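Long-range contacts in mitogen-activated protein kinase, putative (Map kinase-like protein) (Leishmania major, PDB 3PG1), which probably binds ATP and phosphorylates serine and threonine residues of other proteins, as a member of the mitogen-activated protein kinase family: residues R53-V58 / M106-L111; M227-A232 / A284-A289; V259-P264 / L301-Q306. All coordinates share one frame; numbering follows the deposited sequence.

Contact 1: residues R53-V58 / M106-L111; sequences RVFNTV and MHKLYL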
# COMPACT_ATOMS: atom_id res chain seq x y z
N ARG A 53 19.00 3.73 2.64
CA ARG A 53 20.21 3.14 3.22
C ARG A 53 19.82 2.46 4.54
O ARG A 53 19.41 3.14 5.48
CB ARG A 53 21.26 4.24 3.44
CG ARG A 53 22.62 3.78 3.96
CD ARG A 53 23.38 5.00 4.47
NE ARG A 53 24.67 4.67 5.07
CZ ARG A 53 24.91 4.64 6.38
NH1 ARG A 53 23.93 4.88 7.24
NH2 ARG A 53 26.13 4.38 6.83
N VAL A 54 19.93 1.13 4.59
CA VAL A 54 19.61 0.29 5.75
C VAL A 54 20.94 -0.12 6.39
O VAL A 54 21.73 -0.84 5.77
CB VAL A 54 18.76 -0.95 5.34
CG1 VAL A 54 18.49 -1.86 6.54
CG2 VAL A 54 17.45 -0.55 4.65
N PHE A 55 21.20 0.37 7.62
CA PHE A 55 22.43 0.07 8.35
C PHE A 55 22.17 -0.30 9.82
O PHE A 55 22.09 -1.49 10.15
CB PHE A 55 23.48 1.20 8.17
CG PHE A 55 24.77 1.08 8.95
CD1 PHE A 55 25.48 -0.12 8.98
CD2 PHE A 55 25.31 2.18 9.60
CE1 PHE A 55 26.68 -0.22 9.68
CE2 PHE A 55 26.52 2.08 10.30
CZ PHE A 55 27.20 0.88 10.33
N ASN A 56 22.01 0.72 10.69
CA ASN A 56 21.81 0.51 12.12
C ASN A 56 20.49 1.05 12.68
O ASN A 56 19.72 1.71 11.99
CB ASN A 56 23.02 1.03 12.91
CG ASN A 56 24.28 0.22 12.73
OD1 ASN A 56 24.28 -0.88 12.16
ND2 ASN A 56 25.39 0.74 13.21
N THR A 57 20.23 0.70 13.96
CA THR A 57 19.07 1.10 14.75
C THR A 57 19.42 0.97 16.24
O THR A 57 20.34 0.23 16.59
CB THR A 57 17.82 0.28 14.36
OG1 THR A 57 16.69 0.81 15.06
CG2 THR A 57 17.96 -1.23 14.66
N VAL A 58 18.68 1.68 17.11
CA VAL A 58 18.87 1.58 18.55
C VAL A 58 17.67 0.82 19.14
O VAL A 58 16.81 1.40 19.82
CB VAL A 58 19.14 2.95 19.23
N MET A 106 28.79 -4.85 10.31
CA MET A 106 28.92 -3.59 9.57
C MET A 106 28.24 -3.70 8.18
O MET A 106 28.62 -3.02 7.22
CB MET A 106 30.41 -3.18 9.44
CG MET A 106 31.10 -2.89 10.77
SD MET A 106 30.71 -1.27 11.48
CE MET A 106 31.92 -0.25 10.62
N HIS A 107 27.21 -4.56 8.09
CA HIS A 107 26.45 -4.82 6.87
C HIS A 107 25.48 -3.69 6.53
O HIS A 107 24.75 -3.22 7.41
CB HIS A 107 25.71 -6.17 6.94
CG HIS A 107 26.50 -7.28 7.58
ND1 HIS A 107 26.12 -7.82 8.80
CD2 HIS A 107 27.63 -7.88 7.17
CE1 HIS A 107 27.03 -8.74 9.08
NE2 HIS A 107 27.97 -8.81 8.13
N LYS A 108 25.49 -3.27 5.24
CA LYS A 108 24.63 -2.21 4.70
C LYS A 108 23.82 -2.69 3.50
O LYS A 108 24.30 -3.49 2.70
CB LYS A 108 25.46 -0.96 4.32
CG LYS A 108 25.92 -0.14 5.51
CD LYS A 108 27.06 0.80 5.18
CE LYS A 108 27.77 1.29 6.42
NZ LYS A 108 29.15 0.76 6.51
N LEU A 109 22.59 -2.18 3.37
CA LEU A 109 21.68 -2.48 2.28
C LEU A 109 21.15 -1.18 1.69
O LEU A 109 20.77 -0.26 2.41
CB LEU A 109 20.56 -3.45 2.72
CG LEU A 109 19.27 -3.55 1.86
CD1 LEU A 109 19.52 -4.17 0.50
CD2 LEU A 109 18.23 -4.36 2.57
N TYR A 110 21.19 -1.10 0.36
CA TYR A 110 20.75 0.08 -0.38
C TYR A 110 19.62 -0.29 -1.28
O TYR A 110 19.67 -1.30 -2.00
CB TYR A 110 21.91 0.70 -1.17
CG TYR A 110 23.14 0.97 -0.34
CD1 TYR A 110 23.36 2.23 0.22
CD2 TYR A 110 24.08 -0.03 -0.09
CE1 TYR A 110 24.50 2.48 1.00
CE2 TYR A 110 25.19 0.21 0.71
CZ TYR A 110 25.41 1.47 1.25
OH TYR A 110 26.50 1.69 2.04
N LEU A 111 18.58 0.53 -1.22
CA LEU A 111 17.36 0.34 -1.96
C LEU A 111 17.03 1.55 -2.78
O LEU A 111 16.92 2.66 -2.25
CB LEU A 111 16.23 0.02 -0.99
CG LEU A 111 16.44 -1.26 -0.22
CD1 LEU A 111 15.54 -1.32 1.00
CD2 LEU A 111 16.29 -2.47 -1.14
O HOH W 1 21.96 -3.32 8.24
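Lys108 lies against one face of the Phe55 ring, its CE over the centre, 3.7 Å from the ring centroid and almost on its normal. Over the opposite face, offset toward the rim, is OD1 of Asn56, the next residue in the same segment, which accepts a hydrogen bond from Asn65 ND2. At the edge, His107 O lies in the ring plane, 3.6 Å from Phe55 CD1, and Met106 CA approaches CE1. Lys108 runs alongside the ring until its chain bends at chi4 (113°), which leaves NZ 4.5 Å from the centroid, still above the face, in a cation-pi contact. Arg53 CG, anti to the backbone N, meets Tyr110 CE1 at 3.7 Å; from there the extended chain runs out beside Lys108, pointing the same way, with NH2 3.5 Å from Lys108 CE. Val54 and Leu109 form an antiparallel hydrogen-bonded pair between strands 48-54 and 108-114, neighbours in the five-stranded sheet of the kinase N-terminal lobe: Val54 N donates to Leu109 O (2.7 Å) and Leu109 N to Val54 O. Their side chains, on the face away from Arg53 and Tyr110, pack CB to CB; Leu109 continues onto helix 70-85. Beyond this pair a water donates to both Phe55 O and His107 O, bridging the two backbones. Glu16 of helix 7-19 forms a salt bridge with Arg53 NE and a hydrogen bond with Tyr110 OH. Arg53 NH2 and Lys108 NZ are only 4.7 Å apart, so their like charges would be expected to repel; the ring beneath Lys108 and the carboxylate at Arg53 plausibly offset that cost.

Contact 2: residues M227-A232 / A284-A289; sequences MFNRKA and AVVPTA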
# COMPACT_ATOMS: atom_id res chain seq x y z
N MET A 227 -12.30 10.91 -3.91
CA MET A 227 -11.89 11.71 -5.07
C MET A 227 -13.07 12.54 -5.56
O MET A 227 -12.86 13.62 -6.11
CB MET A 227 -11.34 10.82 -6.20
CG MET A 227 -9.89 10.42 -5.98
SD MET A 227 -9.14 9.62 -7.42
CE MET A 227 -9.85 8.07 -7.30
N PHE A 228 -14.30 12.02 -5.43
CA PHE A 228 -15.49 12.78 -5.85
C PHE A 228 -15.76 13.90 -4.83
O PHE A 228 -15.98 15.06 -5.21
CB PHE A 228 -16.74 11.88 -5.91
CG PHE A 228 -16.86 11.04 -7.16
CD1 PHE A 228 -17.32 11.60 -8.35
CD2 PHE A 228 -16.53 9.68 -7.13
CE1 PHE A 228 -17.39 10.83 -9.52
CE2 PHE A 228 -16.62 8.90 -8.29
CZ PHE A 228 -17.08 9.47 -9.47
N ASN A 229 -15.77 13.54 -3.54
CA ASN A 229 -16.07 14.43 -2.42
C ASN A 229 -14.98 15.40 -2.04
O ASN A 229 -15.30 16.45 -1.45
CB ASN A 229 -16.57 13.63 -1.21
CG ASN A 229 -17.90 12.95 -1.45
OD1 ASN A 229 -18.52 13.13 -2.49
ND2 ASN A 229 -18.34 12.09 -0.53
N ARG A 230 -13.70 15.06 -2.31
CA ARG A 230 -12.52 15.87 -1.95
C ARG A 230 -12.38 15.90 -0.41
O ARG A 230 -11.74 16.79 0.13
CB ARG A 230 -12.56 17.31 -2.57
CG ARG A 230 -12.68 17.31 -4.10
CD ARG A 230 -11.56 16.53 -4.78
NE ARG A 230 -10.26 17.21 -4.67
CZ ARG A 230 -9.81 18.13 -5.52
NH1 ARG A 230 -8.61 18.66 -5.36
NH2 ARG A 230 -10.57 18.53 -6.53
N LYS A 231 -12.96 14.90 0.26
CA LYS A 231 -12.97 14.76 1.71
C LYS A 231 -13.16 13.28 2.01
O LYS A 231 -13.96 12.62 1.32
CB LYS A 231 -14.13 15.59 2.29
CG LYS A 231 -14.19 15.65 3.80
CD LYS A 231 -14.98 16.87 4.30
CE LYS A 231 -16.48 16.74 4.22
NZ LYS A 231 -17.15 17.95 4.79
N ALA A 232 -12.43 12.74 3.00
CA ALA A 232 -12.57 11.31 3.32
C ALA A 232 -14.01 11.00 3.72
O ALA A 232 -14.71 11.86 4.28
CB ALA A 232 -11.57 10.85 4.39
N ALA A 284 -26.75 11.17 -2.05
CA ALA A 284 -26.51 12.07 -0.93
C ALA A 284 -25.09 11.93 -0.34
O ALA A 284 -24.53 12.91 0.18
CB ALA A 284 -27.55 11.81 0.16
N VAL A 285 -24.54 10.71 -0.36
CA VAL A 285 -23.21 10.40 0.16
C VAL A 285 -22.11 10.92 -0.80
O VAL A 285 -21.09 11.45 -0.36
CB VAL A 285 -23.03 8.86 0.38
CG1 VAL A 285 -21.72 8.57 1.08
CG2 VAL A 285 -24.21 8.25 1.16
N VAL A 286 -22.29 10.67 -2.11
CA VAL A 286 -21.31 11.06 -3.13
C VAL A 286 -22.08 11.86 -4.21
O VAL A 286 -22.38 11.32 -5.29
CB VAL A 286 -20.54 9.80 -3.69
CG1 VAL A 286 -19.29 10.23 -4.43
CG2 VAL A 286 -20.17 8.84 -2.56
N PRO A 287 -22.43 13.15 -3.92
CA PRO A 287 -23.29 13.91 -4.84
C PRO A 287 -22.85 14.12 -6.27
O PRO A 287 -23.71 14.23 -7.17
CB PRO A 287 -23.57 15.25 -4.09
CG PRO A 287 -22.62 15.31 -2.96
CD PRO A 287 -22.20 13.89 -2.65
N THR A 288 -21.54 14.21 -6.51
CA THR A 288 -21.03 14.46 -7.86
C THR A 288 -20.79 13.16 -8.65
O THR A 288 -20.40 13.23 -9.82
CB THR A 288 -19.81 15.39 -7.82
OG1 THR A 288 -18.74 14.70 -7.16
CG2 THR A 288 -20.12 16.75 -7.13
N ALA A 289 -21.02 11.97 -8.04
CA ALA A 289 -20.86 10.71 -8.79
C ALA A 289 -22.12 10.42 -9.59
O ALA A 289 -23.22 10.51 -9.04
CB ALA A 289 -20.58 9.55 -7.83
O HOH W 2 -16.34 15.53 -8.25
O HOH W 3 -19.28 14.64 -4.57
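Ala289 sets its CB over the centre of the Phe228 ring, 3.7 Å from the centroid and 7° off the normal, a CH-pi contact. Thr288 OG1 stands at the ring's edge, near CD1, and Val286 CG1 presses on Phe228 CB at 3.4 Å, the two side chains crossing at about a right angle. Beside the ring, Asn229 ND2 donates to Val285 O (2.8 Å, 147° at the hydrogen), approaching in the carbonyl plane. The other end of the same amide, OD1, lies 3.5 Å from Val286 CA and accepts from a water that in turn accepts from Thr288 N. A second water donates to Phe228 O and is hydrogen-bonded to Thr288 OG1. Behind these contacts, a type I turn from Val286 to Ala289, closed by Ala289 N to Val286 O, holds the three residues that touch Phe228. Phe228 and Asn229 end helix 214-229, and Arg230 leaves it with positive phi. The contact thus joins that helix end to the link between helices 282-285 and 291-300; Phe228 also packs on Ile136 of helix 133-152 and on Ala293 and Ile297 of helix 291-300.

Contact 3: residues V259-P264 / L301-Q306; sequences VMFSSP and LEFNPQ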
# COMPACT_ATOMS: atom_id res chain seq x y z
N VAL A 259 -21.03 -11.20 13.61
CA VAL A 259 -20.33 -12.22 14.39
C VAL A 259 -19.36 -13.02 13.56
O VAL A 259 -18.29 -13.31 14.05
CB VAL A 259 -21.16 -13.04 15.43
CG1 VAL A 259 -22.38 -12.28 15.94
CG2 VAL A 259 -21.53 -14.42 14.91
N MET A 260 -19.68 -13.26 12.27
CA MET A 260 -18.74 -13.95 11.38
C MET A 260 -17.44 -13.17 11.06
O MET A 260 -16.47 -13.80 10.68
CB MET A 260 -19.38 -14.28 10.02
CG MET A 260 -20.53 -15.21 10.11
SD MET A 260 -21.11 -15.56 8.40
CE MET A 260 -22.37 -16.55 8.78
N PHE A 261 -17.45 -11.84 11.09
CA PHE A 261 -16.20 -11.16 10.74
C PHE A 261 -15.71 -10.18 11.81
O PHE A 261 -15.23 -9.09 11.49
CB PHE A 261 -16.15 -10.70 9.25
CG PHE A 261 -17.37 -9.95 8.79
CD1 PHE A 261 -17.45 -8.56 8.94
CD2 PHE A 261 -18.47 -10.62 8.25
CE1 PHE A 261 -18.60 -7.87 8.55
CE2 PHE A 261 -19.62 -9.91 7.90
CZ PHE A 261 -19.69 -8.55 8.08
N SER A 262 -15.82 -10.60 13.10
CA SER A 262 -15.34 -9.86 14.27
C SER A 262 -14.55 -10.79 15.15
O SER A 262 -14.83 -11.98 15.22
CB SER A 262 -16.48 -9.24 15.06
OG SER A 262 -17.50 -10.18 15.37
N SER A 263 -13.58 -10.23 15.87
CA SER A 263 -12.85 -11.00 16.87
C SER A 263 -13.80 -11.20 18.07
O SER A 263 -14.73 -10.41 18.23
CB SER A 263 -11.65 -10.20 17.35
OG SER A 263 -12.09 -9.06 18.07
N PRO A 264 -13.53 -12.17 18.98
CA PRO A 264 -14.36 -12.31 20.20
C PRO A 264 -14.44 -11.03 21.05
O PRO A 264 -15.49 -10.75 21.61
CB PRO A 264 -13.65 -13.43 20.98
CG PRO A 264 -12.99 -14.23 19.94
CD PRO A 264 -12.48 -13.22 18.94
N LEU A 301 -18.29 -0.95 -1.25
CA LEU A 301 -18.46 -0.65 0.19
C LEU A 301 -19.54 -1.51 0.83
O LEU A 301 -20.35 -1.01 1.61
CB LEU A 301 -18.72 0.86 0.39
CG LEU A 301 -17.54 1.80 -0.03
CD1 LEU A 301 -17.95 3.25 0.09
CD2 LEU A 301 -16.26 1.53 0.78
N GLU A 302 -19.53 -2.83 0.51
CA GLU A 302 -20.42 -3.77 1.18
C GLU A 302 -19.79 -4.03 2.54
O GLU A 302 -18.62 -4.38 2.60
CB GLU A 302 -20.54 -5.13 0.43
CG GLU A 302 -21.59 -5.05 -0.65
CD GLU A 302 -23.04 -5.07 -0.20
OE1 GLU A 302 -23.32 -5.34 0.99
OE2 GLU A 302 -23.90 -4.86 -1.08
N PHE A 303 -20.58 -3.91 3.60
CA PHE A 303 -20.09 -4.12 4.97
C PHE A 303 -19.51 -5.53 5.11
O PHE A 303 -18.43 -5.74 5.66
CB PHE A 303 -21.26 -3.94 5.96
CG PHE A 303 -20.84 -3.91 7.41
CD1 PHE A 303 -20.60 -2.70 8.06
CD2 PHE A 303 -20.63 -5.10 8.12
CE1 PHE A 303 -20.21 -2.68 9.41
CE2 PHE A 303 -20.21 -5.07 9.46
CZ PHE A 303 -20.04 -3.86 10.11
N ASN A 304 -20.23 -6.51 4.59
CA ASN A 304 -19.79 -7.90 4.70
C ASN A 304 -18.89 -8.26 3.50
O ASN A 304 -19.38 -8.24 2.37
CB ASN A 304 -21.04 -8.82 4.76
CG ASN A 304 -20.74 -10.30 4.82
OD1 ASN A 304 -19.58 -10.69 4.77
ND2 ASN A 304 -21.76 -11.16 5.01
N PRO A 305 -17.60 -8.67 3.73
CA PRO A 305 -16.72 -9.06 2.59
C PRO A 305 -17.23 -10.21 1.73
O PRO A 305 -16.91 -10.26 0.54
CB PRO A 305 -15.41 -9.47 3.30
CG PRO A 305 -15.82 -9.82 4.64
CD PRO A 305 -16.88 -8.82 5.01
N GLN A 306 -18.08 -11.10 2.29
CA GLN A 306 -18.64 -12.22 1.50
C GLN A 306 -19.49 -11.68 0.31
O GLN A 306 -19.65 -12.42 -0.64
CB GLN A 306 -19.57 -13.09 2.36
CG GLN A 306 -18.83 -13.64 3.57
CD GLN A 306 -19.69 -14.35 4.55
OE1 GLN A 306 -20.83 -13.96 4.84
NE2 GLN A 306 -19.12 -15.38 5.15
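Phe261 directs its CB toward the 301-306 segment, and in the conformer described here, one of two deposited, its ring wedges among three consecutive residues there. From CG outward the ring lies beneath Pro305: CD of the proline sits over the centre of one face, 3.8 Å from the centroid and 5° off the normal, a CH-pi contact. CD1 shares this proline cover, whereas CD2 also comes near Asn304 OD1. One step further, CE1 meets Phe303 CE2 at 3.4 Å and CE2 meets Asn304 OD1 at 3.2 Å. The tip, CZ, reaches Asn304 CA and Phe303 CD2, the latter in the plane of the Phe261 ring. The two aromatics therefore touch rim to rim, centroids 5.7 Å apart and planes at 53°, neither lying over the other's face.

In the helical C-terminal lobe of the protein kinase fold, this ring joins the end of helix 255-260 to the loop that follows helix 291-300. Phe303 also packs on Ile246, Val247 and Val250 of helix 239-250, and Phe261 itself touches Glu203 of helix 202-205.

The loop is also braced by its own bonds. Asn304 OD1 accepts from Gln306 N (2.9 Å), an Asx turn in which the donor stands above the carbonyl plane. The amide's other end, ND2, donates to Gln306 OE1 at 3.0 Å, with the acceptor in the Asn304 amide plane. The two bonds to Gln306 restrain the amide's rotation; its plane lies 29° from that of the Phe261 ring. At the exposed margin, Met260 crosses Gln306 at about a right angle, its SD 3.8 Å from Gln306 NE2.

Overall arrangement
The three contacts divide between the two lobes of the kinase fold. Contact 1 belongs to the five-stranded sheet of the N-terminal lobe; contacts 2 and 3 lie in the helical C-terminal lobe, on the other side of the chain's centre, with centres 43 and 40 Å from that of contact 1. Contact 1 closes before the others open. Contacts 2 and 3 instead interleave, their segments alternating along the chain; their centres are 25 Å apart and their nearest atoms about 7 Å, without touching. Helix 291-300 connects them: segment 284-289 precedes it and segment 301-306 follows it. Contact 1 thus pairs two neighbouring strands of the sheet, while contacts 2 and 3 are tied together around one helix.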